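Local coordinates for protein lysin (PDB 6IST) that is a phage endolysin with a calcium-binding CHAP domain that probably cleaves the peptidoglycan of its enterococcal host, at residues V19-W24 against C29-V34; V36-R39 against W43-Y46; D108-N113 against V118-A123; D54-A59 against I170-T175. All coordinates share one frame; numbering follows the deposited sequence.

Interaction 1 of 4, residues V19-W24 against C29-V34. With CA (calcium ion), chain E.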
loop_
_atom_site.group_PDB
_atom_site.type_symbol
_atom_site.label_atom_id
_atom_site.label_comp_id
_atom_site.label_asym_id
_atom_site.label_seq_id
_atom_site.Cartn_x
_atom_site.Cartn_y
_atom_site.Cartn_z
ATOM N N VAL C 19 7.801 23.009 -8.815
ATOM C CA VAL C 19 7.545 21.617 -9.011
ATOM C C VAL C 19 6.233 21.428 -9.682
ATOM O O VAL C 19 5.304 22.167 -9.425
ATOM C CB VAL C 19 7.614 20.786 -7.731
ATOM C CG1 VAL C 19 9.087 20.638 -7.360
ATOM C CG2 VAL C 19 6.816 21.350 -6.591
ATOM N N ASP C 20 6.183 20.441 -10.591
ATOM C CA ASP C 20 4.981 20.111 -11.349
ATOM C C ASP C 20 4.679 18.663 -11.001
ATOM O O ASP C 20 5.376 17.789 -11.452
ATOM C CB ASP C 20 5.219 20.247 -12.882
ATOM C CG ASP C 20 3.944 19.951 -13.725
ATOM O OD1 ASP C 20 2.858 19.660 -13.133
ATOM O OD2 ASP C 20 4.005 20.024 -14.979
ATOM N N ALA C 21 3.655 18.422 -10.200
ATOM C CA ALA C 21 3.358 17.077 -9.703
ATOM C C ALA C 21 2.445 16.296 -10.608
ATOM O O ALA C 21 2.429 15.083 -10.555
ATOM C CB ALA C 21 2.750 17.142 -8.308
ATOM N N ASP C 22 1.715 16.978 -11.453
ATOM C CA ASP C 22 0.676 16.327 -12.179
ATOM C C ASP C 22 0.779 16.390 -13.669
ATOM O O ASP C 22 0.006 15.707 -14.316
ATOM C CB ASP C 22 -0.657 16.836 -11.706
ATOM C CG ASP C 22 -0.928 18.271 -12.078
ATOM O OD1 ASP C 22 -0.029 19.007 -12.631
ATOM O OD2 ASP C 22 -2.094 18.690 -11.836
ATOM N N GLY C 23 1.724 17.150 -14.217
ATOM C CA GLY C 23 1.826 17.252 -15.677
ATOM C C GLY C 23 0.794 18.108 -16.341
ATOM O O GLY C 23 0.627 17.959 -17.554
ATOM N N TRP C 24 0.124 18.999 -15.611
ATOM C CA TRP C 24 -0.829 19.971 -16.152
ATOM C C TRP C 24 -0.520 21.359 -15.687
ATOM O O TRP C 24 -0.301 21.540 -14.501
ATOM C CB TRP C 24 -2.206 19.681 -15.635
ATOM C CG TRP C 24 -2.804 18.489 -16.212
ATOM C CD1 TRP C 24 -2.658 17.200 -15.784
ATOM C CD2 TRP C 24 -3.708 18.450 -17.330
ATOM N NE1 TRP C 24 -3.369 16.346 -16.609
ATOM C CE2 TRP C 24 -4.051 17.092 -17.533
ATOM C CE3 TRP C 24 -4.237 19.423 -18.182
ATOM C CZ2 TRP C 24 -4.898 16.680 -18.552
ATOM C CZ3 TRP C 24 -5.123 19.015 -19.195
ATOM C CH2 TRP C 24 -5.421 17.639 -19.369
ATOM N N CYS C 29 -0.402 26.025 -7.634
ATOM C CA CYS C 29 -0.324 25.995 -6.153
ATOM C C CYS C 29 -0.452 24.609 -5.553
ATOM O O CYS C 29 0.370 24.190 -4.674
ATOM C CB CYS C 29 -1.248 26.968 -5.542
ATOM S SG CYS C 29 -3.016 26.513 -5.590
ATOM N N MET C 30 -1.414 23.840 -6.065
ATOM C CA MET C 30 -1.597 22.488 -5.526
ATOM C C MET C 30 -0.396 21.563 -5.782
ATOM O O MET C 30 -0.145 20.630 -4.999
ATOM C CB MET C 30 -2.940 21.926 -6.072
ATOM C CG MET C 30 -3.626 20.767 -5.343
ATOM S SD MET C 30 -3.718 20.712 -3.545
ATOM C CE MET C 30 -4.953 19.371 -3.302
ATOM N N ASP C 31 0.334 21.762 -6.898
ATOM C CA ASP C 31 1.522 21.026 -7.179
ATOM C C ASP C 31 2.517 21.019 -6.024
ATOM O O ASP C 31 3.124 20.016 -5.791
ATOM C CB ASP C 31 2.225 21.504 -8.439
ATOM C CG ASP C 31 1.465 21.131 -9.700
ATOM O OD1 ASP C 31 1.303 19.926 -9.987
ATOM O OD2 ASP C 31 1.046 22.049 -10.417
ATOM N N LEU C 32 2.707 22.161 -5.355
ATOM C CA LEU C 32 3.649 22.198 -4.259
ATOM C C LEU C 32 3.181 21.362 -3.087
ATOM O O LEU C 32 3.930 20.535 -2.543
ATOM C CB LEU C 32 3.810 23.644 -3.750
ATOM C CG LEU C 32 4.765 23.789 -2.559
ATOM C CD1 LEU C 32 6.087 23.196 -2.971
ATOM C CD2 LEU C 32 4.938 25.254 -2.236
ATOM N N THR C 33 1.915 21.555 -2.711
ATOM C CA THR C 33 1.345 20.843 -1.573
ATOM C C THR C 33 1.372 19.371 -1.873
ATOM O O THR C 33 1.694 18.559 -1.017
ATOM C CB THR C 33 -0.103 21.359 -1.305
ATOM O OG1 THR C 33 0.010 22.673 -0.672
ATOM C CG2 THR C 33 -0.904 20.438 -0.380
ATOM N N VAL C 34 1.022 19.005 -3.087
ATOM C CA VAL C 34 1.001 17.573 -3.415
ATOM C C VAL C 34 2.423 16.978 -3.410
ATOM O O VAL C 34 2.621 15.930 -2.857
ATOM C CB VAL C 34 0.357 17.289 -4.782
ATOM C CG1 VAL C 34 0.672 15.875 -5.249
ATOM C CG2 VAL C 34 -1.117 17.607 -4.688
HETATM CA CA CA E . 1.052 21.116 -12.724
#
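From CB to its carboxylate, D31 faces the 19-24 loop. Its CB lies 3.3 Å from V19 O, a backbone carbonyl at the start of the loop. Beyond it, chi1 of -71° sets CG beside the backbone N and swings the carboxylate out over the loop. OD1 accepts from A21 N at 2.8 Å, the donor coming in from above the carboxylate plane, and takes a second, weak bond from D22 N. OD2 is the metal-binding oxygen, 2.5 Å from the calcium ion, and also accepts from Q28 N. With D20, D22 and D31 binding through carboxylates and W24 and G26 through carbonyl oxygens, the ligands have the spacing of an EF-hand-like loop, in which the last acidic ligand sits on the helix that follows. D20 OD1 and D22 OD1 each lie 2.4 Å from the calcium ion, and W24 O lies 2.3 Å from it. Aspartate suits these places because a short arm brings an anionic oxygen to the ion, whose charge probably offsets the crowding of three carboxylates. The same oxygens also shape the loop: D20 OD1 accepts from G23 N, and D22 OD1 closes an Asx turn with W24 N. G23 lets the chain turn through a positive phi of 75°. Apolar side chains pack between loop and helix: A21 CB rests 3.9 Å from V34 CG1, and V19 CG2 lies 4.1 Å from L32 CD1.

Interaction 2 of 4, residues V36-R39 against W43-Y46; sequences VMQR and WRPY
At the turn from helix 29-41 into the short edge strand 43-44, M37 on the helix and W43 on the strand lie side by side and make a Met-aromatic contact. M37 SD sits 5.0 Å from the centroid of the six-membered ring of W43 and 80° off its normal, so the sulfur approaches the ring at its edge. In the methionine, chi1 of -79° brings CG to the indole, with M37 CG 3.5 Å from W43 CE3, and the bend at chi2 (-48°) lays the sulfur beside it. A flexible, unbranched thioether can mould itself to the rim of a large aromatic in this way. P45 adds a second apolar surface: its CG stands 3.7 Å above the plane of the W43 ring, over the centre, while P45 CD touches M37 CB at 4.0 Å. The backbones are joined less firmly, by a weak but nearly straight bond of 3.3 Å from W43 N to M37 O. On the more exposed flank Q38 runs alongside R44, and Q38 OE1 rests 3.3 Å from R44 CD, against the aliphatic part of the arginine. The guanidinium has its own partner, NH1 donating to T217 O. That bond, with the backbone pairing of R44 and V215, ties strand 43-44 to strand 215-219, while F61 meets the W43 ring edge-to-face and V36 turns to helix 4-13.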
loop_
_atom_site.group_PDB
_atom_site.type_symbol
_atom_site.label_atom_id
_atom_site.label_comp_id
_atom_site.label_asym_id
_atom_site.label_seq_id
_atom_site.Cartn_x
_atom_site.Cartn_y
_atom_site.Cartn_z
ATOM N N VAL C 36 5.103 17.988 -1.661
ATOM C CA VAL C 36 5.539 17.827 -0.279
ATOM C C VAL C 36 4.812 16.726 0.489
ATOM O O VAL C 36 5.430 15.896 1.196
ATOM C CB VAL C 36 5.439 19.142 0.469
ATOM C CG1 VAL C 36 5.849 18.982 1.922
ATOM C CG2 VAL C 36 6.220 20.201 -0.247
ATOM N N MET C 37 3.494 16.667 0.384
ATOM C CA MET C 37 2.788 15.662 1.069
ATOM C C MET C 37 3.174 14.234 0.527
ATOM O O MET C 37 3.297 13.300 1.342
ATOM C CB MET C 37 1.284 15.876 0.957
ATOM C CG MET C 37 0.617 16.945 1.875
ATOM S SD MET C 37 1.015 16.947 3.607
ATOM C CE MET C 37 2.409 18.123 3.628
ATOM N N GLN C 38 3.310 14.056 -0.779
ATOM C CA GLN C 38 3.715 12.768 -1.344
ATOM C C GLN C 38 5.128 12.340 -0.873
ATOM O O GLN C 38 5.296 11.276 -0.389
ATOM C CB GLN C 38 3.709 12.795 -2.843
ATOM C CG GLN C 38 2.374 12.705 -3.484
ATOM C CD GLN C 38 2.494 12.465 -5.004
ATOM O OE1 GLN C 38 1.869 11.561 -5.558
ATOM N NE2 GLN C 38 3.368 13.231 -5.654
ATOM N N ARG C 39 6.107 13.230 -0.939
ATOM C CA ARG C 39 7.474 12.859 -0.556
ATOM C C ARG C 39 7.603 12.558 0.912
ATOM O O ARG C 39 8.364 11.669 1.295
ATOM C CB ARG C 39 8.410 14.035 -0.734
ATOM C CG ARG C 39 8.872 14.214 -2.095
ATOM C CD ARG C 39 9.880 15.372 -2.139
ATOM N NE ARG C 39 9.768 15.772 -3.511
ATOM C CZ ARG C 39 10.331 15.149 -4.537
ATOM N NH1 ARG C 39 11.197 14.140 -4.372
ATOM N NH2 ARG C 39 10.072 15.609 -5.742
ATOM N N TRP C 43 1.205 10.713 1.046
ATOM C CA TRP C 43 -0.212 11.105 0.820
ATOM C C TRP C 43 -0.253 11.929 -0.473
ATOM O O TRP C 43 0.452 12.955 -0.564
ATOM C CB TRP C 43 -0.713 11.935 1.959
ATOM C CG TRP C 43 -2.120 12.529 1.719
ATOM C CD1 TRP C 43 -3.173 11.901 1.137
ATOM C CD2 TRP C 43 -2.586 13.788 2.117
ATOM N NE1 TRP C 43 -4.247 12.702 1.104
ATOM C CE2 TRP C 43 -3.935 13.863 1.768
ATOM C CE3 TRP C 43 -2.025 14.857 2.801
ATOM C CZ2 TRP C 43 -4.676 14.982 1.993
ATOM C CZ3 TRP C 43 -2.770 15.966 3.006
ATOM C CH2 TRP C 43 -4.087 16.027 2.625
ATOM N N ARG C 44 -1.080 11.543 -1.458
ATOM C CA ARG C 44 -1.358 12.411 -2.639
ATOM C C ARG C 44 -2.760 13.051 -2.482
ATOM O O ARG C 44 -3.785 12.406 -2.709
ATOM C CB ARG C 44 -1.256 11.617 -3.962
ATOM C CG ARG C 44 -1.547 12.444 -5.180
ATOM C CD ARG C 44 -1.311 11.681 -6.516
ATOM N NE ARG C 44 -2.582 10.989 -6.853
ATOM C CZ ARG C 44 -2.860 10.281 -7.967
ATOM N NH1 ARG C 44 -4.080 9.748 -8.126
ATOM N NH2 ARG C 44 -1.963 10.162 -8.946
ATOM N N PRO C 45 -2.820 14.324 -2.052
ATOM C CA PRO C 45 -4.096 14.989 -1.971
ATOM C C PRO C 45 -4.725 15.015 -3.330
ATOM O O PRO C 45 -4.054 15.117 -4.313
ATOM C CB PRO C 45 -3.733 16.439 -1.517
ATOM C CG PRO C 45 -2.379 16.294 -0.888
ATOM C CD PRO C 45 -1.691 15.213 -1.670
ATOM N N TYR C 46 -6.031 15.027 -3.324
ATOM C CA TYR C 46 -6.820 14.947 -4.529
ATOM C C TYR C 46 -7.386 16.312 -4.908
ATOM O O TYR C 46 -7.648 17.161 -4.078
ATOM C CB TYR C 46 -7.935 13.948 -4.256
ATOM C CG TYR C 46 -8.874 13.865 -5.370
ATOM C CD1 TYR C 46 -8.561 13.090 -6.501
ATOM C CD2 TYR C 46 -10.079 14.562 -5.337
ATOM C CE1 TYR C 46 -9.452 13.007 -7.566
ATOM C CE2 TYR C 46 -10.957 14.498 -6.417
ATOM C CZ TYR C 46 -10.639 13.710 -7.503
ATOM O OH TYR C 46 -11.513 13.632 -8.547
#

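Interaction 3 of 4, residues D108-N113 against V118-A123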
loop_
_atom_site.group_PDB
_atom_site.type_symbol
_atom_site.label_atom_id
_atom_site.label_comp_id
_atom_site.label_asym_id
_atom_site.label_seq_id
_atom_site.Cartn_x
_atom_site.Cartn_y
_atom_site.Cartn_z
ATOM N N ASP C 108 4.560 29.326 -1.411
ATOM C CA ASP C 108 3.424 29.021 -2.281
ATOM C C ASP C 108 3.917 29.121 -3.716
ATOM O O ASP C 108 4.779 29.952 -4.035
ATOM C CB ASP C 108 2.279 30.039 -2.240
ATOM C CG ASP C 108 1.758 30.466 -0.851
ATOM O OD1 ASP C 108 2.053 29.899 0.216
ATOM O OD2 ASP C 108 0.826 31.327 -0.903
ATOM N N GLN C 109 3.348 28.294 -4.612
ATOM C CA GLN C 109 3.469 28.510 -6.062
ATOM C C GLN C 109 2.304 29.198 -6.589
ATOM O O GLN C 109 1.198 29.051 -6.053
ATOM C CB GLN C 109 3.644 27.184 -6.810
ATOM C CG GLN C 109 4.945 26.537 -6.476
ATOM C CD GLN C 109 5.254 25.246 -7.188
ATOM O OE1 GLN C 109 6.424 24.882 -7.248
ATOM N NE2 GLN C 109 4.245 24.508 -7.654
ATOM N N ASN C 110 2.540 29.967 -7.649
ATOM C CA ASN C 110 1.469 30.626 -8.378
ATOM C C ASN C 110 0.737 31.686 -7.625
ATOM O O ASN C 110 -0.477 31.946 -7.857
ATOM C CB ASN C 110 0.494 29.613 -8.984
ATOM C CG ASN C 110 -0.069 30.103 -10.314
ATOM O OD1 ASN C 110 0.562 30.858 -11.017
ATOM N ND2 ASN C 110 -1.263 29.704 -10.621
ATOM N N TRP C 111 1.466 32.363 -6.744
ATOM C CA TRP C 111 0.939 33.491 -5.986
ATOM C C TRP C 111 1.485 34.753 -6.613
ATOM O O TRP C 111 0.695 35.617 -7.021
ATOM C CB TRP C 111 1.276 33.429 -4.484
ATOM C CG TRP C 111 0.795 34.633 -3.712
ATOM C CD1 TRP C 111 1.518 35.772 -3.420
ATOM C CD2 TRP C 111 -0.511 34.863 -3.249
ATOM N NE1 TRP C 111 0.744 36.651 -2.767
ATOM C CE2 TRP C 111 -0.505 36.110 -2.594
ATOM C CE3 TRP C 111 -1.671 34.081 -3.202
ATOM C CZ2 TRP C 111 -1.621 36.636 -1.981
ATOM C CZ3 TRP C 111 -2.770 34.592 -2.608
ATOM C CH2 TRP C 111 -2.751 35.873 -1.979
ATOM N N ILE C 112 2.800 34.884 -6.629
ATOM C CA ILE C 112 3.476 35.976 -7.336
ATOM C C ILE C 112 3.523 35.678 -8.833
ATOM O O ILE C 112 3.911 34.558 -9.247
ATOM C CB ILE C 112 4.894 36.136 -6.806
ATOM C CG1 ILE C 112 4.790 36.780 -5.435
ATOM C CG2 ILE C 112 5.732 37.042 -7.721
ATOM C CD1 ILE C 112 6.025 36.526 -4.603
ATOM N N ASN C 113 3.116 36.644 -9.642
ATOM C CA ASN C 113 3.103 36.475 -11.139
ATOM C C ASN C 113 2.359 35.206 -11.490
ATOM O O ASN C 113 2.849 34.364 -12.178
ATOM C CB ASN C 113 4.494 36.473 -11.717
ATOM C CG ASN C 113 5.196 37.795 -11.584
ATOM O OD1 ASN C 113 4.568 38.887 -11.621
ATOM N ND2 ASN C 113 6.550 37.736 -11.454
ATOM N N VAL C 118 1.158 28.192 -17.068
ATOM C CA VAL C 118 2.435 27.610 -16.606
ATOM C C VAL C 118 2.722 27.769 -15.101
ATOM O O VAL C 118 3.700 27.225 -14.630
ATOM C CB VAL C 118 3.616 28.155 -17.443
ATOM C CG1 VAL C 118 3.378 27.858 -18.935
ATOM C CG2 VAL C 118 3.835 29.636 -17.239
ATOM N N GLY C 119 1.823 28.419 -14.390
ATOM C CA GLY C 119 1.955 28.670 -12.955
ATOM C C GLY C 119 3.217 29.473 -12.820
ATOM O O GLY C 119 3.528 30.323 -13.637
ATOM N N SER C 120 3.741 29.492 -11.319
ATOM C CA SER C 120 4.935 30.315 -11.259
ATOM C C SER C 120 5.711 29.691 -10.168
ATOM O O SER C 120 5.143 28.950 -9.391
ATOM C CB SER C 120 4.509 31.752 -10.854
ATOM O OG SER C 120 3.974 31.891 -9.556
ATOM N N PRO C 121 6.961 30.055 -10.046
ATOM C CA PRO C 121 7.824 29.440 -9.045
ATOM C C PRO C 121 7.415 29.671 -7.592
ATOM O O PRO C 121 6.709 30.617 -7.258
ATOM C CB PRO C 121 9.206 30.121 -9.298
ATOM C CG PRO C 121 9.095 30.813 -10.563
ATOM C CD PRO C 121 7.670 31.061 -10.863
ATOM N N ALA C 122 7.912 28.798 -6.745
ATOM C CA ALA C 122 7.673 28.864 -5.331
ATOM C C ALA C 122 8.306 30.151 -4.807
ATOM O O ALA C 122 9.456 30.516 -5.197
ATOM C CB ALA C 122 8.249 27.675 -4.643
ATOM N N ALA C 123 7.571 30.818 -3.938
ATOM C CA ALA C 123 8.083 32.018 -3.286
ATOM C C ALA C 123 7.670 32.020 -1.868
ATOM O O ALA C 123 6.610 31.495 -1.487
ATOM C CB ALA C 123 7.564 33.237 -4.000
HETATM O O HOH W 1 4.297 32.206 -5.901
HETATM O O HOH W 2 6.362 33.223 -8.126
HETATM O O HOH W 3 4.142 33.256 -14.095
#
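S120 and I112 make the shortest bond across this contact: S120 OG donates to I112 O over 2.7 Å, with a C=O...donor angle of 159°. A chi1 of 66° holds OG between the backbone N and carbonyl carbon of S120, where it faces the turn of 110-113. Serine suits the spot, being small enough to sit close against I112 and N113, whose carbonyl oxygens lie near its CB, while still offering a donor. The backbone of S120 works too, its carbonyl accepting from N110 N at 3.3 Å, with the donor well above the carbonyl plane. N110 and N113 both have positive phi, which asparagine tolerates better than most residues, and G119 does as well. Where strand 103-108 ends and strand 123-128 begins, in the antiparallel sheet of the CHAP fold, D108 and A123 form an antiparallel hydrogen-bonded pair, D108 N reaching A123 O at 3.0 Å and A123 N reaching D108 O at 2.9 Å. I112 CD1 lies 3.7 Å from A123 CB, a light apolar touch. Farther out, a water bridges the turn ends, 2.6 Å from N113 O and 3.0 Å from G119 O. D108 OD1 bonds with S106 OG, and D108 OD2 with H90 and H127, an arrangement consistent with D108 completing a Cys-His-Asp triad with C29 and H90. The side chain of Q109 leaves the hairpin for the calcium loop, where it bonds to Q28 O and V19 N.

Interaction 4 of 4, residues D54-A59 against I170-T175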
loop_
_atom_site.group_PDB
_atom_site.type_symbol
_atom_site.label_atom_id
_atom_site.label_comp_id
_atom_site.label_asym_id
_atom_site.label_seq_id
_atom_site.Cartn_x
_atom_site.Cartn_y
_atom_site.Cartn_z
ATOM N N ASP C 54 -12.485 19.552 2.367
ATOM C CA ASP C 54 -13.318 18.462 2.866
ATOM C C ASP C 54 -12.961 17.042 2.398
ATOM O O ASP C 54 -13.614 16.099 2.801
ATOM C CB ASP C 54 -14.752 18.800 2.439
ATOM C CG ASP C 54 -14.933 18.678 0.943
ATOM O OD1 ASP C 54 -16.089 18.402 0.534
ATOM O OD2 ASP C 54 -13.948 18.867 0.183
ATOM N N GLN C 55 -11.884 16.857 1.669
ATOM C CA GLN C 55 -11.522 15.487 1.289
ATOM C C GLN C 55 -11.021 14.725 2.516
ATOM O O GLN C 55 -10.522 15.310 3.495
ATOM C CB GLN C 55 -10.490 15.477 0.199
ATOM C CG GLN C 55 -9.091 15.876 0.622
ATOM C CD GLN C 55 -8.149 16.053 -0.575
ATOM O OE1 GLN C 55 -7.287 15.239 -0.764
ATOM N NE2 GLN C 55 -8.313 17.125 -1.368
ATOM N N PRO C 56 -11.185 13.399 2.517
ATOM C CA PRO C 56 -10.639 12.615 3.641
ATOM C C PRO C 56 -9.118 12.728 3.779
ATOM O O PRO C 56 -8.372 12.965 2.785
ATOM C CB PRO C 56 -11.024 11.155 3.289
ATOM C CG PRO C 56 -11.824 11.219 2.037
ATOM C CD PRO C 56 -11.628 12.548 1.396
ATOM N N LEU C 57 -8.669 12.544 5.021
ATOM C CA LEU C 57 -7.272 12.710 5.358
ATOM C C LEU C 57 -6.704 11.433 5.920
ATOM O O LEU C 57 -7.410 10.712 6.561
ATOM C CB LEU C 57 -7.126 13.794 6.410
ATOM C CG LEU C 57 -7.697 15.157 5.981
ATOM C CD1 LEU C 57 -7.480 16.135 7.101
ATOM C CD2 LEU C 57 -7.064 15.727 4.745
ATOM N N PRO C 58 -5.414 11.170 5.699
ATOM C CA PRO C 58 -4.803 9.989 6.248
ATOM C C PRO C 58 -4.742 10.029 7.764
ATOM O O PRO C 58 -4.858 11.091 8.373
ATOM C CB PRO C 58 -3.366 10.005 5.663
ATOM C CG PRO C 58 -3.469 10.890 4.435
ATOM C CD PRO C 58 -4.471 11.919 4.833
ATOM N N ALA C 59 -4.526 8.861 8.340
ATOM C CA ALA C 59 -4.336 8.736 9.781
ATOM C C ALA C 59 -3.358 9.731 10.324
ATOM O O ALA C 59 -2.283 9.917 9.742
ATOM C CB ALA C 59 -3.852 7.307 10.103
ATOM N N ILE C 170 -4.615 1.258 2.421
ATOM C CA ILE C 170 -5.914 1.888 2.128
ATOM C C ILE C 170 -5.744 2.715 0.921
ATOM O O ILE C 170 -4.697 3.325 0.734
ATOM C CB ILE C 170 -6.320 2.814 3.310
ATOM C CG1 ILE C 170 -6.808 1.963 4.501
ATOM C CG2 ILE C 170 -7.413 3.838 2.916
ATOM C CD1 ILE C 170 -7.001 2.684 5.798
ATOM N N TYR C 171 -6.803 2.824 0.134
ATOM C CA TYR C 171 -6.860 3.710 -1.001
ATOM C C TYR C 171 -8.212 4.329 -0.993
ATOM O O TYR C 171 -9.157 3.801 -0.353
ATOM C CB TYR C 171 -6.512 3.059 -2.351
ATOM C CG TYR C 171 -7.499 2.048 -2.836
ATOM C CD1 TYR C 171 -8.641 2.450 -3.541
ATOM C CD2 TYR C 171 -7.324 0.701 -2.553
ATOM C CE1 TYR C 171 -9.575 1.526 -3.941
ATOM C CE2 TYR C 171 -8.246 -0.240 -2.994
ATOM C CZ TYR C 171 -9.363 0.175 -3.681
ATOM O OH TYR C 171 -10.307 -0.814 -4.060
ATOM N N TYR C 172 -8.313 5.475 -1.655
ATOM C CA TYR C 172 -9.598 6.141 -1.747
ATOM C C TYR C 172 -10.045 6.070 -3.138
ATOM O O TYR C 172 -9.279 6.123 -4.064
ATOM C CB TYR C 172 -9.611 7.590 -1.335
ATOM C CG TYR C 172 -9.060 7.927 -0.001
ATOM C CD1 TYR C 172 -9.033 7.032 1.048
ATOM C CD2 TYR C 172 -8.627 9.199 0.247
ATOM C CE1 TYR C 172 -8.519 7.396 2.309
ATOM C CE2 TYR C 172 -8.133 9.573 1.501
ATOM C CZ TYR C 172 -8.102 8.689 2.527
ATOM O OH TYR C 172 -7.587 9.092 3.767
ATOM N N LYS C 173 -11.366 6.053 -3.289
ATOM C CA LYS C 173 -11.953 6.003 -4.660
ATOM C C LYS C 173 -13.000 7.126 -4.785
ATOM O O LYS C 173 -13.822 7.338 -3.913
ATOM C CB LYS C 173 -12.600 4.632 -4.921
ATOM C CG LYS C 173 -13.432 4.492 -6.197
ATOM C CD LYS C 173 -14.186 3.158 -6.205
ATOM C CE LYS C 173 -14.861 2.960 -7.578
ATOM N NZ LYS C 173 -15.422 1.596 -7.774
ATOM N N ARG C 174 -12.867 7.903 -5.835
ATOM C CA ARG C 174 -13.799 8.978 -6.150
ATOM C C ARG C 174 -14.809 8.360 -7.095
ATOM O O ARG C 174 -14.460 7.930 -8.184
ATOM C CB ARG C 174 -13.042 10.118 -6.850
ATOM C CG ARG C 174 -13.867 11.354 -7.096
ATOM C CD ARG C 174 -14.193 12.052 -5.817
ATOM N NE ARG C 174 -14.903 13.288 -6.042
ATOM C CZ ARG C 174 -15.495 13.998 -5.084
ATOM N NH1 ARG C 174 -15.496 13.578 -3.808
ATOM N NH2 ARG C 174 -16.114 15.141 -5.408
ATOM N N THR C 175 -16.039 8.271 -6.655
ATOM C CA THR C 175 -17.053 7.523 -7.390
ATOM C C THR C 175 -17.660 8.406 -8.482
ATOM O O THR C 175 -17.572 9.606 -8.385
ATOM C CB THR C 175 -18.170 7.049 -6.463
ATOM O OG1 THR C 175 -18.757 8.182 -5.826
ATOM C CG2 THR C 175 -17.611 6.108 -5.393
#
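P56 and Y172 make nearly all of this contact. The apolar part is a proline ring laid on a tyrosine: P56 CG sits over one face of the Y172 ring, and P56 CB comes within 3.7 Å of Y172 CE2. The tyrosine leaves its strand toward the loop, and the proline points back toward the strand. With chi1 of -53°, Y172 keeps CG beside its own backbone N, and the ring stands out toward the loop. Proline suits such a place, since its compact, rigid ring covers an aromatic face at little cost in chain entropy. The backbones stay apart, 8.5 Å between P56 CA and Y172 CA, so a long side chain is needed to span the gap. Two further packing contacts fall on the same tyrosine: P56 O is 3.6 Å from Y172 CE2, and P58 CD passes 4.3 Å from Y172 OH.

Polar approaches are few: Y172 OH lies 3.2 Å from L57 O, close to the loop backbone.

Around the tyrosine, V215 and T217 pack against it from strand 215-219, as do T180 and Q182 from strand 180-186. Y172 thus stands on a mixed sheet and is covered by an extended loop. The arrangement, away from the calcium site, is packing of a loop from the CHAP region on the mixed sheet formed largely by the C-terminal part, consistent with the modular build of endolysins.

In the fold
Along the chain interactions 1, 2 and 3 come in series, and interaction 3 falls inside the long loop that interaction 4 closes. Interactions 1 and 2 share helix 29-41, with centres about 10 Å apart, and M30 and V34 pack on P45 between them. Interaction 3, its centre about 11 Å from that of interaction 1, joins it through Q109, so the calcium loop and the end of the antiparallel sheet flank the probable catalytic centre. Interactions 2 and 4 meet through W43 on P58 and the Y46-Q55 bond, and both reach the mixed sheet. Interactions 3 and 4 lie on opposite sides of the chain's centre, about 27 Å apart between centres.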